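Local structure of rhamnosidase B (Bacillus sp., 2OKX) at residues P368-T373 with E378-W383; R707-L712 with D723-R728. The protein probably removes terminal alpha-L-rhamnose from glycosides by hydrolysis, as an alpha-L-rhamnosidase of glycoside hydrolase family 78. All blocks are in the same frame, centred on the assembly; numbering follows the deposited sequence.

Contact 1. Residues P368-T373 with E378-W383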
# COMPACT_ATOMS: atom_id res chain seq x y z
N PRO A 368 -1.97 -2.09 38.44
CA PRO A 368 -1.61 -0.66 38.46
C PRO A 368 -1.45 -0.07 39.86
O PRO A 368 -0.35 0.34 40.24
CB PRO A 368 -2.76 -0.02 37.69
CG PRO A 368 -3.12 -1.07 36.71
CD PRO A 368 -3.12 -2.32 37.56
N GLU A 369 -2.54 -0.04 40.61
CA GLU A 369 -2.51 0.52 41.96
C GLU A 369 -1.88 -0.39 43.00
O GLU A 369 -1.40 0.07 44.03
CB GLU A 369 -3.94 0.89 42.39
CG GLU A 369 -4.53 2.11 41.66
CD GLU A 369 -4.92 1.83 40.21
OE1 GLU A 369 -5.33 2.79 39.51
OE2 GLU A 369 -4.83 0.67 39.77
N ALA A 370 -1.85 -1.69 42.73
CA ALA A 370 -1.29 -2.67 43.66
C ALA A 370 0.24 -2.73 43.65
O ALA A 370 0.84 -3.37 44.51
CB ALA A 370 -1.86 -4.05 43.37
N ALA A 371 0.87 -2.08 42.67
CA ALA A 371 2.33 -2.08 42.58
C ALA A 371 2.86 -0.69 42.28
O ALA A 371 3.35 -0.43 41.18
CB ALA A 371 2.79 -3.07 41.51
N PRO A 372 2.76 0.23 43.25
CA PRO A 372 3.24 1.61 43.09
C PRO A 372 4.76 1.73 43.03
O PRO A 372 5.29 2.80 42.72
CB PRO A 372 2.64 2.31 44.31
CG PRO A 372 2.69 1.23 45.35
CD PRO A 372 2.18 0.03 44.59
N THR A 373 5.46 0.64 43.33
CA THR A 373 6.92 0.64 43.30
C THR A 373 7.40 -0.65 42.66
O THR A 373 6.64 -1.60 42.52
CB THR A 373 7.51 0.71 44.73
OG1 THR A 373 7.16 -0.48 45.45
CG2 THR A 373 6.99 1.92 45.47
N GLU A 378 7.13 -7.12 42.63
CA GLU A 378 7.64 -8.48 42.83
C GLU A 378 6.51 -9.49 43.00
O GLU A 378 6.65 -10.66 42.63
CB GLU A 378 8.56 -8.54 44.05
CG GLU A 378 9.88 -7.81 43.87
CD GLU A 378 10.70 -8.38 42.73
OE1 GLU A 378 11.01 -9.59 42.77
OE2 GLU A 378 11.05 -7.61 41.81
N ALA A 379 5.40 -9.04 43.57
CA ALA A 379 4.25 -9.91 43.79
C ALA A 379 3.61 -10.35 42.47
O ALA A 379 2.78 -11.25 42.44
CB ALA A 379 3.22 -9.19 44.65
N PHE A 380 4.01 -9.69 41.39
CA PHE A 380 3.49 -9.99 40.06
C PHE A 380 4.63 -10.46 39.15
O PHE A 380 4.47 -10.55 37.94
CB PHE A 380 2.85 -8.73 39.46
CG PHE A 380 1.64 -8.25 40.22
CD1 PHE A 380 0.40 -8.84 40.03
CD2 PHE A 380 1.76 -7.20 41.13
CE1 PHE A 380 -0.72 -8.39 40.73
CE2 PHE A 380 0.64 -6.75 41.84
CZ PHE A 380 -0.60 -7.34 41.64
N ALA A 381 5.77 -10.77 39.76
CA ALA A 381 6.96 -11.21 39.05
C ALA A 381 6.71 -12.21 37.92
O ALA A 381 7.36 -12.15 36.88
CB ALA A 381 7.96 -11.80 40.04
N SER A 382 5.77 -13.13 38.12
CA SER A 382 5.45 -14.14 37.12
C SER A 382 4.95 -13.53 35.81
O SER A 382 5.05 -14.15 34.75
CB SER A 382 4.41 -15.11 37.66
OG SER A 382 3.23 -14.42 38.06
N TRP A 383 4.42 -12.31 35.88
CA TRP A 383 3.91 -11.63 34.69
C TRP A 383 4.91 -10.67 34.05
O TRP A 383 4.74 -10.27 32.90
CB TRP A 383 2.63 -10.86 35.03
CG TRP A 383 1.46 -11.73 35.40
CD1 TRP A 383 0.92 -11.88 36.65
CD2 TRP A 383 0.67 -12.53 34.52
NE1 TRP A 383 -0.16 -12.73 36.59
CE2 TRP A 383 -0.34 -13.14 35.30
CE3 TRP A 383 0.71 -12.79 33.14
CZ2 TRP A 383 -1.30 -14.00 34.75
CZ3 TRP A 383 -0.24 -13.65 32.59
CH2 TRP A 383 -1.23 -14.24 33.39
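Phe380 reaches back across the loop that follows helix 362-370 to Ala370 and Ala371, which lie where that helix runs out. Its CB points toward residues 368-373, and CG stands anti to its own carbonyl carbon (chi1 -64°), which sends the ring across to the helix end. Along the ring, the side of CD2 and CE2 comes up to the methyl of Ala371, with CE2 and Ala371 CB 4.3 Å apart; this methyl approaches obliquely. At the far end, CZ lies 3.9 Å from Ala370 CB and CE2 is at 4.0 Å from the same methyl, so Ala370 meets the rim of the ring close to its plane and faces the CE2-CZ bond from outside the ring. The two methyls thus meet the same CE2 side of the ring, and the contact between the segments is purely apolar, without a hydrogen bond across it. It is small, with 104 Å² buried on both sides together.

The backbones stay well apart: the nearest CA atoms, those of Ala371 and Ala379, are 8.2 Å from each other. Ala371 is the first residue to leave helical geometry, and from there the chain loops round to Phe380. Short-range backbone bonds shape the returning segment, from Ala381 N to Glu378 O at 3.0 Å and from Trp383 N to Phe380 O at 2.7 Å. Phe380 also packs on Asp363 and Leu367, so it closes over the flank of the same helix. Trp383 NE1 is hydrogen-bonded to Asp363 OD2, and Glu369 OE1 to Trp272 NE1 on strand 271-273. Helix 362-370 is thereby tied to the sheet formed partly by strands 271-273, 338-340 and 384-386, the last of which follows directly after Trp383.

Contact 2. Residues R707-L712 with D723-R728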
# COMPACT_ATOMS: atom_id res chain seq x y z
N ARG A 707 -25.05 -12.41 -12.40
CA ARG A 707 -25.37 -12.15 -13.80
C ARG A 707 -24.10 -11.90 -14.62
O ARG A 707 -23.94 -12.45 -15.71
CB ARG A 707 -26.34 -10.98 -13.91
CG ARG A 707 -27.72 -11.32 -13.38
CD ARG A 707 -28.58 -10.09 -13.18
NE ARG A 707 -29.94 -10.47 -12.79
CZ ARG A 707 -30.84 -9.62 -12.29
NH1 ARG A 707 -32.05 -10.06 -11.97
NH2 ARG A 707 -30.52 -8.35 -12.09
N ASP A 708 -23.21 -11.07 -14.09
CA ASP A 708 -21.96 -10.76 -14.79
C ASP A 708 -21.17 -12.04 -15.07
O ASP A 708 -20.44 -12.11 -16.06
CB ASP A 708 -21.10 -9.81 -13.95
CG ASP A 708 -21.62 -8.39 -13.94
OD1 ASP A 708 -21.16 -7.59 -13.10
OD2 ASP A 708 -22.49 -8.06 -14.77
N SER A 709 -21.32 -13.04 -14.21
CA SER A 709 -20.61 -14.31 -14.36
C SER A 709 -20.93 -15.02 -15.68
O SER A 709 -20.11 -15.76 -16.21
CB SER A 709 -20.92 -15.24 -13.19
OG SER A 709 -22.27 -15.69 -13.23
N ARG A 710 -22.13 -14.79 -16.20
CA ARG A 710 -22.54 -15.42 -17.45
C ARG A 710 -21.58 -15.07 -18.58
O ARG A 710 -21.19 -15.93 -19.37
CB ARG A 710 -23.96 -15.00 -17.82
CG ARG A 710 -24.40 -15.43 -19.22
CD ARG A 710 -25.91 -15.57 -19.31
NE ARG A 710 -26.37 -16.77 -18.61
CZ ARG A 710 -27.65 -17.07 -18.39
NH1 ARG A 710 -27.96 -18.19 -17.75
NH2 ARG A 710 -28.61 -16.26 -18.80
N ALA A 711 -21.19 -13.79 -18.65
CA ALA A 711 -20.28 -13.34 -19.69
C ALA A 711 -19.02 -14.20 -19.72
O ALA A 711 -18.58 -14.62 -20.79
CB ALA A 711 -19.91 -11.87 -19.47
N LEU A 712 -18.46 -14.48 -18.55
CA LEU A 712 -17.26 -15.30 -18.46
C LEU A 712 -17.55 -16.74 -18.86
O LEU A 712 -16.76 -17.37 -19.56
CB LEU A 712 -16.69 -15.25 -17.04
CG LEU A 712 -16.12 -13.88 -16.64
CD1 LEU A 712 -15.90 -13.82 -15.14
CD2 LEU A 712 -14.83 -13.65 -17.40
N ASP A 723 -26.56 -20.67 -15.95
CA ASP A 723 -28.01 -20.49 -15.89
C ASP A 723 -28.56 -20.61 -14.48
O ASP A 723 -29.51 -19.92 -14.12
CB ASP A 723 -28.71 -21.50 -16.81
CG ASP A 723 -28.49 -21.19 -18.28
OD1 ASP A 723 -27.40 -21.53 -18.80
OD2 ASP A 723 -29.39 -20.60 -18.91
N ALA A 724 -27.97 -21.49 -13.68
CA ALA A 724 -28.40 -21.68 -12.31
C ALA A 724 -28.19 -20.38 -11.53
O ALA A 724 -29.04 -19.97 -10.73
CB ALA A 724 -27.62 -22.82 -11.65
N PHE A 725 -27.05 -19.73 -11.77
CA PHE A 725 -26.74 -18.47 -11.10
C PHE A 725 -27.74 -17.41 -11.53
O PHE A 725 -28.15 -16.56 -10.74
CB PHE A 725 -25.32 -18.01 -11.45
CG PHE A 725 -24.22 -18.85 -10.84
CD1 PHE A 725 -22.92 -18.75 -11.31
CD2 PHE A 725 -24.49 -19.72 -9.78
CE1 PHE A 725 -21.89 -19.50 -10.74
CE2 PHE A 725 -23.47 -20.47 -9.21
CZ PHE A 725 -22.17 -20.37 -9.69
N ALA A 726 -28.13 -17.46 -12.80
CA ALA A 726 -29.09 -16.50 -13.34
C ALA A 726 -30.43 -16.61 -12.63
O ALA A 726 -31.06 -15.60 -12.31
CB ALA A 726 -29.27 -16.74 -14.84
N ALA A 727 -30.87 -17.84 -12.37
CA ALA A 727 -32.14 -18.07 -11.68
C ALA A 727 -32.08 -17.51 -10.27
O ALA A 727 -32.99 -16.79 -9.83
CB ALA A 727 -32.44 -19.56 -11.64
N ARG A 728 -31.02 -17.84 -9.55
CA ARG A 728 -30.82 -17.37 -8.19
C ARG A 728 -30.81 -15.84 -8.13
O ARG A 728 -31.30 -15.25 -7.17
CB ARG A 728 -29.50 -17.92 -7.65
CG ARG A 728 -29.55 -19.40 -7.29
CD ARG A 728 -30.27 -19.60 -5.96
NE ARG A 728 -29.45 -20.37 -5.04
CZ ARG A 728 -29.49 -20.24 -3.72
NH1 ARG A 728 -30.30 -19.36 -3.16
NH2 ARG A 728 -28.70 -20.99 -2.96
O HOH W 1 -30.64 -13.24 -13.70
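The helix segments bearing Arg710 and Asp723 run almost antiparallel, their N-to-C directions 165° apart and their axes approaching to 8.7 Å. Arg710 and Asp723 form the closest CA pair, at 7.6 Å, with Asp723 at the very start of its helix. The Arg710 chain first extends with CG anti to its backbone N, then bends at chi3 (-73°), and this bend helps bring the guanidinium to the first turn of helix 723-739. There NH1 makes a salt bridge with Asp723 OD2 at 3.0 Å, the guanidinium and carboxylate planes turned 49° from each other. One face of the guanidinium is covered by the methyl of Ala726, whose CB is 3.5 Å from NH1. An alanine in place of Arg710 would probably leave the Asp723 carboxylate without this charge partner and uncover the methyl of Ala726.

Both segments lie within the six-hairpin glycosidase domain, whose (alpha/alpha)6 barrel, the catalytic fold of family 78 enzymes, is built from antiparallel helices. Deeper in the interface, Ser709 OG lies at the edge of the Phe725 ring, 3.7 Å from CD1. The hydroxyl is hydrogen-bonded to Leu706 O one turn back on its own helix, so its approach to Phe725 is plain packing; Phe725 and Ser709 both also touch Leu661 of helix 647-665. Farther along, a water bridges the helices: it accepts from Arg707 NE at 3.0 Å, in the plane of the guanidinium, and donates to Ala726 O at 2.8 Å. The side chain of Arg707 continues along helix 723-739, touching Ala729, Asp730 and Ala733.

Contact 1 and contact 2 follow one another along the chain, the first closing long before the second opens. Their centres are 63 Å apart and their nearest atoms about 46 Å, so they do not touch. They share no helix, strand or sheet: residues 368-373 and 378-383 belong to domain D2, a mainly beta region in which helix 362-370 packs beside a sheet, whereas residues 707-712 and 723-728 belong to the six-hairpin glycosidase domain, built chiefly of helices. Each is therefore part of the local packing of its own region of this multidomain enzyme, and neither bridges the two regions.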